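Local coordinates for fucolectin-related protein (Streptococcus pneumoniae, PDB 2WMF), which probably hydrolyses host blood-group carbohydrate antigens, acting as the catalytic module of a pneumococcal family 98 glycoside hydrolase, at residues N441-V446 and D461-T466; I479-Y484 and I569-N574; M279-T284 and Y432-N437. One frame throughout, in Å; residues are numbered along the deposited sequence.

Contact 1 of 3, residues N441-V446 and D461-T466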
loop_
_atom_site.group_PDB
_atom_site.type_symbol
_atom_site.label_atom_id
_atom_site.label_comp_id
_atom_site.label_asym_id
_atom_site.label_seq_id
_atom_site.Cartn_x
_atom_site.Cartn_y
_atom_site.Cartn_z
ATOM N N ASN A 441 7.000 -20.303 7.387
ATOM C CA ASN A 441 6.031 -21.115 6.733
ATOM C C ASN A 441 5.126 -21.859 7.712
ATOM O O ASN A 441 5.265 -23.067 7.923
ATOM C CB ASN A 441 6.727 -22.094 5.745
ATOM C CG ASN A 441 5.730 -22.801 4.850
ATOM O OD1 ASN A 441 4.552 -22.413 4.784
ATOM N ND2 ASN A 441 6.202 -23.814 4.131
ATOM N N LYS A 442 4.183 -21.122 8.310
ATOM C CA LYS A 442 3.287 -21.642 9.340
ATOM C C LYS A 442 1.875 -21.109 9.122
ATOM O O LYS A 442 1.695 -19.937 8.844
ATOM C CB LYS A 442 3.766 -21.299 10.766
ATOM C CG LYS A 442 5.087 -21.987 11.149
ATOM C CD LYS A 442 4.959 -23.499 11.438
ATOM C CE LYS A 442 6.307 -24.198 11.356
ATOM N NZ LYS A 442 6.148 -25.690 11.558
ATOM N N ASN A 443 0.909 -21.996 9.203
ATOM C CA ASN A 443 -0.499 -21.621 9.018
ATOM C C ASN A 443 -1.060 -20.919 10.232
ATOM O O ASN A 443 -0.572 -21.092 11.343
ATOM C CB ASN A 443 -1.377 -22.856 8.775
ATOM C CG ASN A 443 -1.272 -23.406 7.355
ATOM O OD1 ASN A 443 -0.257 -23.237 6.672
ATOM N ND2 ASN A 443 -2.378 -24.042 6.885
ATOM N N GLN A 444 -2.098 -20.103 9.998
ATOM C CA GLN A 444 -2.858 -19.466 11.064
ATOM C C GLN A 444 -4.337 -19.736 10.861
ATOM O O GLN A 444 -4.806 -19.933 9.731
ATOM C CB GLN A 444 -2.551 -17.973 11.153
ATOM C CG GLN A 444 -1.101 -17.675 11.501
ATOM C CD GLN A 444 -0.755 -16.172 11.485
ATOM O OE1 GLN A 444 -1.489 -15.367 10.906
ATOM N NE2 GLN A 444 0.393 -15.807 12.076
ATOM N N GLN A 445 -5.060 -19.666 11.972
ATOM C CA GLN A 445 -6.487 -19.920 11.976
ATOM C C GLN A 445 -7.217 -18.753 12.631
ATOM O O GLN A 445 -6.700 -18.111 13.545
ATOM C CB GLN A 445 -6.820 -21.224 12.719
ATOM C CG GLN A 445 -6.142 -22.463 12.158
ATOM C CD GLN A 445 -4.663 -22.584 12.510
ATOM O OE1 GLN A 445 -4.270 -22.350 13.651
ATOM N NE2 GLN A 445 -3.842 -23.024 11.529
ATOM N N VAL A 446 -8.428 -18.491 12.113
ATOM C CA VAL A 446 -9.349 -17.595 12.745
ATOM C C VAL A 446 -10.710 -18.253 12.821
ATOM O O VAL A 446 -11.108 -19.005 11.925
ATOM C CB VAL A 446 -9.434 -16.217 12.022
ATOM C CG1 VAL A 446 -8.053 -15.482 12.065
ATOM C CG2 VAL A 446 -9.948 -16.281 10.600
ATOM N N ASP A 461 -8.566 -21.612 7.826
ATOM C CA ASP A 461 -7.199 -22.081 7.990
ATOM C C ASP A 461 -6.469 -21.566 6.773
ATOM O O ASP A 461 -6.852 -21.867 5.628
ATOM C CB ASP A 461 -7.140 -23.607 8.122
ATOM C CG ASP A 461 -5.747 -24.137 8.406
ATOM O OD1 ASP A 461 -4.876 -23.397 8.855
ATOM O OD2 ASP A 461 -5.545 -25.362 8.174
ATOM N N LEU A 462 -5.418 -20.769 7.058
ATOM C CA LEU A 462 -4.750 -19.955 6.058
ATOM C C LEU A 462 -3.245 -20.247 6.033
ATOM O O LEU A 462 -2.587 -20.134 7.038
ATOM C CB LEU A 462 -4.865 -18.477 6.386
ATOM C CG LEU A 462 -6.256 -17.922 6.645
ATOM C CD1 LEU A 462 -6.240 -16.758 7.670
ATOM C CD2 LEU A 462 -6.859 -17.565 5.295
ATOM N N THR A 463 -2.726 -20.595 4.873
ATOM C CA THR A 463 -1.293 -20.699 4.716
ATOM C C THR A 463 -0.695 -19.307 4.617
ATOM O O THR A 463 -1.417 -18.326 4.355
ATOM C CB THR A 463 -0.877 -21.530 3.479
ATOM O OG1 THR A 463 -1.164 -20.807 2.264
ATOM C CG2 THR A 463 -1.530 -22.924 3.446
ATOM N N PRO A 464 0.630 -19.191 4.807
ATOM C CA PRO A 464 1.226 -17.899 4.585
ATOM C C PRO A 464 0.910 -17.269 3.226
ATOM O O PRO A 464 0.753 -17.963 2.234
ATOM C CB PRO A 464 2.729 -18.163 4.749
ATOM C CG PRO A 464 2.805 -19.335 5.732
ATOM C CD PRO A 464 1.607 -20.190 5.338
ATOM N N HIS A 465 0.835 -15.942 3.214
ATOM C CA HIS A 465 0.617 -15.167 1.978
ATOM C C HIS A 465 -0.768 -15.509 1.385
ATOM O O HIS A 465 -0.945 -15.693 0.165
ATOM C CB HIS A 465 1.768 -15.345 0.993
ATOM C CG HIS A 465 3.090 -15.279 1.679
ATOM N ND1 HIS A 465 4.031 -16.285 1.585
ATOM C CD2 HIS A 465 3.592 -14.356 2.528
ATOM C CE1 HIS A 465 5.074 -15.957 2.333
ATOM N NE2 HIS A 465 4.827 -14.804 2.935
ATOM N N THR A 466 -1.731 -15.592 2.303
ATOM C CA THR A 466 -3.151 -15.750 1.973
ATOM C C THR A 466 -3.929 -14.628 2.649
ATOM O O THR A 466 -3.771 -14.414 3.850
ATOM C CB THR A 466 -3.744 -17.126 2.453
ATOM O OG1 THR A 466 -2.935 -18.176 1.932
ATOM C CG2 THR A 466 -5.180 -17.310 1.921
#
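Asp461 OD1 is gripped by two side-chain amides of residues 441-446. Gln445 NE2 lies 2.9 Å from Asp461 OD1 in an almost straight bond (176° at the hydrogen), and Asn443 ND2 reaches the same Asp461 OD1 at 3.2 Å. Both donors stand out of the carboxylate plane, on opposite faces of it, so one oxygen is clamped from two sides. A bend at chi2 (76°) lays the Gln445 amide alongside Asp461, and this is what lets NE2 meet OD1.

The tight part is the pair Gln444 and Leu462, both buried, with side chains on one face of the sheet. Gln444 N donates to Leu462 O at 3.0 Å and Leu462 N returns a bond to Gln444 O at 2.9 Å, making a hydrogen-bonded antiparallel pair; Gln444 OE1 is held by Ser436 N. The next pair, Gln445 and Asp461, is non-hydrogen-bonded, and its side chains lie on the other face, where both residues are partly exposed.

Past Asn443, bonds give way to packing. Pro464 CG rests 3.4 Å from Lys442 O, with the exposed Asn441 OD1 more loosely placed at 3.7 Å from Pro464 CG. Lys442 itself points away. Strands 444-449 and 457-462 follow each other in the chain and pair antiparallel, the mark of a beta hairpin, here within an antiparallel sheet of the C-terminal domain.

Contact 2 of 3, residues I479-Y484 and I569-N574; sequences ILLNNY and ITVNHN
Leu481 and Val571 face each other from strands 479-482 and 569-573, whose axes come within 9.5 Å and run in similar directions, 38° apart, a separation that goes with two packed sheets rather than paired strands. In keeping with this, no backbone-to-backbone bond links the segments. Leu481 CD1 and Val571 CG2 meet tip to tip at 4.0 Å between the two sheets.

Nearer the strand ends the filling turns polar. The Asn483 amide lies flat over the His573 imidazole, the planes 13° apart, with ND2 above the ring centre and Asn483 CG 3.3 Å from His573 NE2. Asn483 CG sits between its own backbone N and carbonyl carbon (chi1 71°), a rotation that swings the amide across the ring. The same ND2 donates to His573 O at 3.0 Å, well above that carbonyl's plane, while Asn483 OD1 accepts from Gly575 N; the buried amide is thus held at both ends, which fixes its flip. On the histidine, ND1 makes a weak bond of 3.5 Å to Val571 O within its own strand.

Asn574 OD1 lies 3.4 Å from Tyr484 CA and takes a hydrogen bond from Arg485 N, and Asn574 O meets the edge of the Tyr484 ring in its plane. Where strand 479-482 ends, Asn482 forms an Asx turn, its OD1 accepting from Tyr484 N at 3.0 Å.

After Asn574 the chain crosses from one sheet to the other: strand 576-580 pairs directly with strand 477-482, whereas strand 566-573 lies in the opposing sheet beside strand 529-536. Leu480, Asn482 and Tyr484 pack against helix 307-322.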
loop_
_atom_site.group_PDB
_atom_site.type_symbol
_atom_site.label_atom_id
_atom_site.label_comp_id
_atom_site.label_asym_id
_atom_site.label_seq_id
_atom_site.Cartn_x
_atom_site.Cartn_y
_atom_site.Cartn_z
ATOM N N ILE A 479 -17.369 -14.136 -0.582
ATOM C CA ILE A 479 -16.054 -14.469 -0.032
ATOM C C ILE A 479 -15.010 -14.349 -1.149
ATOM O O ILE A 479 -15.177 -14.930 -2.235
ATOM C CB ILE A 479 -16.045 -15.901 0.598
ATOM C CG1 ILE A 479 -17.037 -15.956 1.817
ATOM C CG2 ILE A 479 -14.629 -16.287 1.058
ATOM C CD1 ILE A 479 -17.827 -17.163 1.914
ATOM N N LEU A 480 -13.959 -13.594 -0.867
ATOM C CA LEU A 480 -12.795 -13.462 -1.723
ATOM C C LEU A 480 -11.578 -14.089 -0.998
ATOM O O LEU A 480 -11.328 -13.788 0.179
ATOM C CB LEU A 480 -12.508 -11.968 -2.019
ATOM C CG LEU A 480 -11.234 -11.594 -2.751
ATOM C CD1 LEU A 480 -11.267 -12.206 -4.162
ATOM C CD2 LEU A 480 -11.066 -10.089 -2.835
ATOM N N LEU A 481 -10.904 -15.015 -1.696
ATOM C CA LEU A 481 -9.640 -15.614 -1.238
ATOM C C LEU A 481 -8.576 -15.281 -2.255
ATOM O O LEU A 481 -8.807 -15.355 -3.488
ATOM C CB LEU A 481 -9.754 -17.137 -1.117
ATOM C CG LEU A 481 -10.903 -17.765 -0.319
ATOM C CD1 LEU A 481 -10.880 -19.354 -0.440
ATOM C CD2 LEU A 481 -10.933 -17.246 1.134
ATOM N N ASN A 482 -7.379 -14.945 -1.775
ATOM C CA ASN A 482 -6.293 -14.873 -2.732
ATOM C C ASN A 482 -4.985 -15.234 -2.037
ATOM O O ASN A 482 -4.636 -14.645 -0.997
ATOM C CB ASN A 482 -6.225 -13.477 -3.391
ATOM C CG ASN A 482 -5.423 -13.470 -4.690
ATOM O OD1 ASN A 482 -4.345 -14.079 -4.751
ATOM N ND2 ASN A 482 -5.891 -12.726 -5.723
ATOM N N ASN A 483 -4.279 -16.224 -2.589
ATOM C CA ASN A 483 -2.994 -16.609 -2.046
ATOM C C ASN A 483 -1.864 -16.605 -3.078
ATOM O O ASN A 483 -0.856 -17.299 -2.903
ATOM C CB ASN A 483 -3.124 -17.993 -1.362
ATOM C CG ASN A 483 -3.317 -19.121 -2.362
ATOM O OD1 ASN A 483 -3.445 -18.896 -3.578
ATOM N ND2 ASN A 483 -3.336 -20.336 -1.856
ATOM N N TYR A 484 -1.986 -15.794 -4.124
ATOM C CA TYR A 484 -1.080 -15.912 -5.288
ATOM C C TYR A 484 0.380 -15.710 -4.846
ATOM O O TYR A 484 0.721 -14.675 -4.236
ATOM C CB TYR A 484 -1.413 -14.871 -6.370
ATOM C CG TYR A 484 -0.677 -15.150 -7.697
ATOM C CD1 TYR A 484 -0.929 -16.297 -8.429
ATOM C CD2 TYR A 484 0.284 -14.281 -8.172
ATOM C CE1 TYR A 484 -0.245 -16.582 -9.563
ATOM C CE2 TYR A 484 0.979 -14.551 -9.358
ATOM C CZ TYR A 484 0.684 -15.692 -10.069
ATOM O OH TYR A 484 1.369 -15.999 -11.233
ATOM N N ILE A 569 -15.807 -25.896 2.815
ATOM C CA ILE A 569 -15.201 -25.921 1.488
ATOM C C ILE A 569 -13.683 -25.859 1.640
ATOM O O ILE A 569 -13.139 -24.980 2.325
ATOM C CB ILE A 569 -15.755 -24.828 0.506
ATOM C CG1 ILE A 569 -15.165 -25.078 -0.888
ATOM C CG2 ILE A 569 -15.480 -23.468 1.025
ATOM C CD1 ILE A 569 -15.858 -24.366 -1.982
ATOM N N THR A 570 -13.013 -26.833 1.018
ATOM C CA THR A 570 -11.553 -26.965 1.045
ATOM C C THR A 570 -11.099 -26.532 -0.322
ATOM O O THR A 570 -11.420 -27.186 -1.294
ATOM C CB THR A 570 -11.190 -28.434 1.324
ATOM O OG1 THR A 570 -11.781 -28.762 2.578
ATOM C CG2 THR A 570 -9.701 -28.588 1.424
ATOM N N VAL A 571 -10.390 -25.399 -0.393
ATOM C CA VAL A 571 -10.000 -24.804 -1.672
ATOM C C VAL A 571 -8.490 -24.980 -1.825
ATOM O O VAL A 571 -7.733 -24.497 -1.005
ATOM C CB VAL A 571 -10.356 -23.295 -1.758
ATOM C CG1 VAL A 571 -9.992 -22.739 -3.119
ATOM C CG2 VAL A 571 -11.867 -23.087 -1.453
ATOM N N ASN A 572 -8.046 -25.649 -2.878
ATOM C CA ASN A 572 -6.599 -25.770 -3.194
ATOM C C ASN A 572 -6.308 -24.820 -4.343
ATOM O O ASN A 572 -6.911 -24.933 -5.416
ATOM C CB ASN A 572 -6.278 -27.192 -3.637
ATOM C CG ASN A 572 -7.028 -28.198 -2.845
ATOM O OD1 ASN A 572 -7.986 -28.844 -3.361
ATOM N ND2 ASN A 572 -6.704 -28.290 -1.569
ATOM N N HIS A 573 -5.446 -23.836 -4.116
ATOM C CA HIS A 573 -5.343 -22.741 -5.076
ATOM C C HIS A 573 -3.952 -22.115 -5.079
ATOM O O HIS A 573 -3.235 -22.243 -4.116
ATOM C CB HIS A 573 -6.480 -21.721 -4.889
ATOM C CG HIS A 573 -6.487 -20.935 -3.603
ATOM N ND1 HIS A 573 -6.624 -21.489 -2.340
ATOM C CD2 HIS A 573 -6.496 -19.591 -3.420
ATOM C CE1 HIS A 573 -6.719 -20.502 -1.449
ATOM N NE2 HIS A 573 -6.601 -19.348 -2.074
ATOM N N ASN A 574 -3.631 -21.446 -6.185
ATOM C CA ASN A 574 -2.524 -20.488 -6.216
ATOM C C ASN A 574 -3.020 -19.322 -7.030
ATOM O O ASN A 574 -2.940 -19.314 -8.246
ATOM C CB ASN A 574 -1.244 -21.090 -6.779
ATOM C CG ASN A 574 -0.027 -20.192 -6.537
ATOM O OD1 ASN A 574 -0.191 -19.040 -6.194
ATOM N ND2 ASN A 574 1.193 -20.738 -6.670
#

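Contact 3 of 3, residues M279-T284 and Y432-N437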
loop_
_atom_site.group_PDB
_atom_site.type_symbol
_atom_site.label_atom_id
_atom_site.label_comp_id
_atom_site.label_asym_id
_atom_site.label_seq_id
_atom_site.Cartn_x
_atom_site.Cartn_y
_atom_site.Cartn_z
ATOM N N MET A 279 -1.441 -3.359 0.726
ATOM C CA MET A 279 -2.498 -2.477 0.237
ATOM C C MET A 279 -3.731 -2.560 1.156
ATOM O O MET A 279 -4.370 -1.545 1.438
ATOM C CB MET A 279 -2.932 -2.829 -1.196
ATOM C CG MET A 279 -1.774 -2.745 -2.237
ATOM S SD MET A 279 -2.263 -3.477 -3.834
ATOM C CE MET A 279 -3.491 -2.310 -4.435
ATOM N N MET A 280 -4.072 -3.774 1.625
ATOM C CA MET A 280 -5.186 -3.913 2.564
ATOM C C MET A 280 -5.033 -3.075 3.850
ATOM O O MET A 280 -5.988 -2.534 4.328
ATOM C CB MET A 280 -5.375 -5.373 2.948
ATOM C CG MET A 280 -6.634 -5.633 3.758
ATOM S SD MET A 280 -6.815 -7.348 4.315
ATOM C CE MET A 280 -7.278 -8.128 2.775
ATOM N N ASN A 281 -3.818 -2.962 4.402
ATOM C CA ASN A 281 -3.565 -2.130 5.567
ATOM C C ASN A 281 -3.931 -0.675 5.310
ATOM O O ASN A 281 -4.370 0.028 6.232
ATOM C CB ASN A 281 -2.071 -2.199 5.933
ATOM C CG ASN A 281 -1.672 -3.505 6.617
ATOM O OD1 ASN A 281 -2.491 -4.410 6.846
ATOM N ND2 ASN A 281 -0.369 -3.620 6.897
ATOM N N VAL A 282 -3.680 -0.247 4.080
ATOM C CA VAL A 282 -3.953 1.153 3.655
ATOM C C VAL A 282 -5.474 1.315 3.448
ATOM O O VAL A 282 -6.117 2.192 4.086
ATOM C CB VAL A 282 -3.131 1.515 2.411
ATOM C CG1 VAL A 282 -3.615 2.834 1.808
ATOM C CG2 VAL A 282 -1.597 1.568 2.785
ATOM N N TYR A 283 -6.015 0.459 2.602
ATOM C CA TYR A 283 -7.467 0.433 2.277
ATOM C C TYR A 283 -8.340 0.467 3.544
ATOM O O TYR A 283 -9.229 1.334 3.707
ATOM C CB TYR A 283 -7.769 -0.791 1.411
ATOM C CG TYR A 283 -9.232 -1.025 1.212
ATOM C CD1 TYR A 283 -9.900 -0.433 0.154
ATOM C CD2 TYR A 283 -9.934 -1.905 2.023
ATOM C CE1 TYR A 283 -11.264 -0.662 -0.048
ATOM C CE2 TYR A 283 -11.307 -2.148 1.817
ATOM C CZ TYR A 283 -11.958 -1.518 0.776
ATOM O OH TYR A 283 -13.347 -1.751 0.605
ATOM N N THR A 284 -8.121 -0.497 4.447
ATOM C CA THR A 284 -8.961 -0.609 5.649
ATOM C C THR A 284 -8.769 0.535 6.629
ATOM O O THR A 284 -9.581 0.705 7.531
ATOM C CB THR A 284 -8.780 -1.966 6.379
ATOM O OG1 THR A 284 -7.420 -2.111 6.812
ATOM C CG2 THR A 284 -9.181 -3.145 5.458
ATOM N N TYR A 432 -11.925 -8.500 7.112
ATOM C CA TYR A 432 -10.685 -8.430 6.328
ATOM C C TYR A 432 -9.630 -9.275 7.095
ATOM O O TYR A 432 -9.375 -9.035 8.279
ATOM C CB TYR A 432 -10.207 -6.977 6.145
ATOM C CG TYR A 432 -11.013 -6.288 5.081
ATOM C CD1 TYR A 432 -10.550 -6.266 3.774
ATOM C CD2 TYR A 432 -12.298 -5.801 5.335
ATOM C CE1 TYR A 432 -11.315 -5.762 2.735
ATOM C CE2 TYR A 432 -13.103 -5.271 4.286
ATOM C CZ TYR A 432 -12.623 -5.251 2.992
ATOM O OH TYR A 432 -13.410 -4.755 1.962
ATOM N N ILE A 433 -9.038 -10.249 6.407
ATOM C CA ILE A 433 -8.307 -11.333 7.045
ATOM C C ILE A 433 -6.993 -11.619 6.301
ATOM O O ILE A 433 -6.957 -11.603 5.068
ATOM C CB ILE A 433 -9.147 -12.634 6.994
ATOM C CG1 ILE A 433 -10.519 -12.424 7.640
ATOM C CG2 ILE A 433 -8.410 -13.804 7.593
ATOM C CD1 ILE A 433 -11.625 -13.028 6.829
ATOM N N TYR A 434 -5.943 -11.940 7.046
ATOM C CA TYR A 434 -4.744 -12.544 6.465
ATOM C C TYR A 434 -3.912 -13.323 7.476
ATOM O O TYR A 434 -4.036 -13.168 8.682
ATOM C CB TYR A 434 -3.895 -11.553 5.676
ATOM C CG TYR A 434 -3.356 -10.286 6.325
ATOM C CD1 TYR A 434 -2.455 -10.336 7.400
ATOM C CD2 TYR A 434 -3.705 -9.002 5.831
ATOM C CE1 TYR A 434 -1.962 -9.173 7.984
ATOM C CE2 TYR A 434 -3.174 -7.841 6.378
ATOM C CZ TYR A 434 -2.290 -7.911 7.447
ATOM O OH TYR A 434 -1.730 -6.768 7.974
ATOM N N ASN A 435 -3.016 -14.150 6.915
ATOM C CA ASN A 435 -1.984 -14.814 7.686
ATOM C C ASN A 435 -0.840 -13.786 7.835
ATOM O O ASN A 435 -0.370 -13.253 6.828
ATOM C CB ASN A 435 -1.510 -16.066 6.940
ATOM C CG ASN A 435 -0.386 -16.814 7.668
ATOM O OD1 ASN A 435 0.560 -16.192 8.173
ATOM N ND2 ASN A 435 -0.531 -18.152 7.779
ATOM N N SER A 436 -0.454 -13.490 9.081
ATOM C CA SER A 436 0.493 -12.423 9.393
ATOM C C SER A 436 1.978 -12.796 9.355
ATOM O O SER A 436 2.827 -11.958 9.720
ATOM C CB SER A 436 0.198 -11.808 10.766
ATOM O OG SER A 436 0.399 -12.717 11.811
ATOM N N ASN A 437 2.280 -14.045 8.951
ATOM C CA ASN A 437 3.672 -14.513 8.842
ATOM C C ASN A 437 4.339 -14.109 7.513
ATOM O O ASN A 437 4.000 -14.634 6.445
ATOM C CB ASN A 437 3.695 -16.036 8.993
ATOM C CG ASN A 437 3.381 -16.506 10.394
ATOM O OD1 ASN A 437 3.647 -15.816 11.380
ATOM N ND2 ASN A 437 2.781 -17.713 10.485
HETATM O O HOH W 1 -15.394 -2.865 2.768
#
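The Tyr432 ring is approached by three residues of 279-284, each in a different way. Thr284 CG2 sits over one face in a CH-pi contact, 4.0 Å from the ring centroid and 24° off its normal. Met280 makes a Met-aromatic contact at the ring edge, its SD 3.9 Å from Tyr432 CB, and the bend at its chi3 (-74°) brings Met280 CE near Tyr432 CD1. Tyr283 CE2 lies 3.6 Å from Tyr432 CZ, the two rings oblique at 45°.

A second Met-aromatic contact sets Met280 SD 3.8 Å from Tyr434 CD2, so the sulfur bridges two aromatic side chains of the strand. Beyond it Tyr434 OH donates to Asn281 OD1 at 2.7 Å, in the carbonyl plane and on a lone pair, and takes a bond from Tyr366 N. At the far end a water joins the tyrosine hydroxyls, 3.2 Å from Tyr283 OH and 2.9 Å from Tyr432 OH; these are also bonded to Asn323 O and His319 NE2 respectively.

Helix 272-283 of the barrel therefore meets the C-terminal domain through an apolar, sulfur-aromatic centre whose buried hydroxyls all have partners, chemistry consistent with a close-fitting, fixed interface between domains.

In the fold
Contacts 1 and 2 belong to the C-terminal domain, whose two antiparallel sheets pack face to face, whereas contact 3 joins that domain to the eight-stranded parallel barrel. The centre of contact 3 lies about 10 Å from the centre of the chain, those of contacts 1 and 2 about 21 and 22 Å. Contacts 1 and 2 are about 11 Å apart between centres, and Thr466 OG1 touches Asn483 CB at 3.3 Å. Contacts 1 and 3, about 13 Å between centres, are tied by Asn435 ND2 to Leu462 O at 2.9 Å. Contacts 2 and 3 stay about 7 Å apart at their nearest atoms. In (beta/alpha)8 barrels the active site lies at the C-terminal strand ends; nothing in these contacts' geometry assigns them a catalytic role.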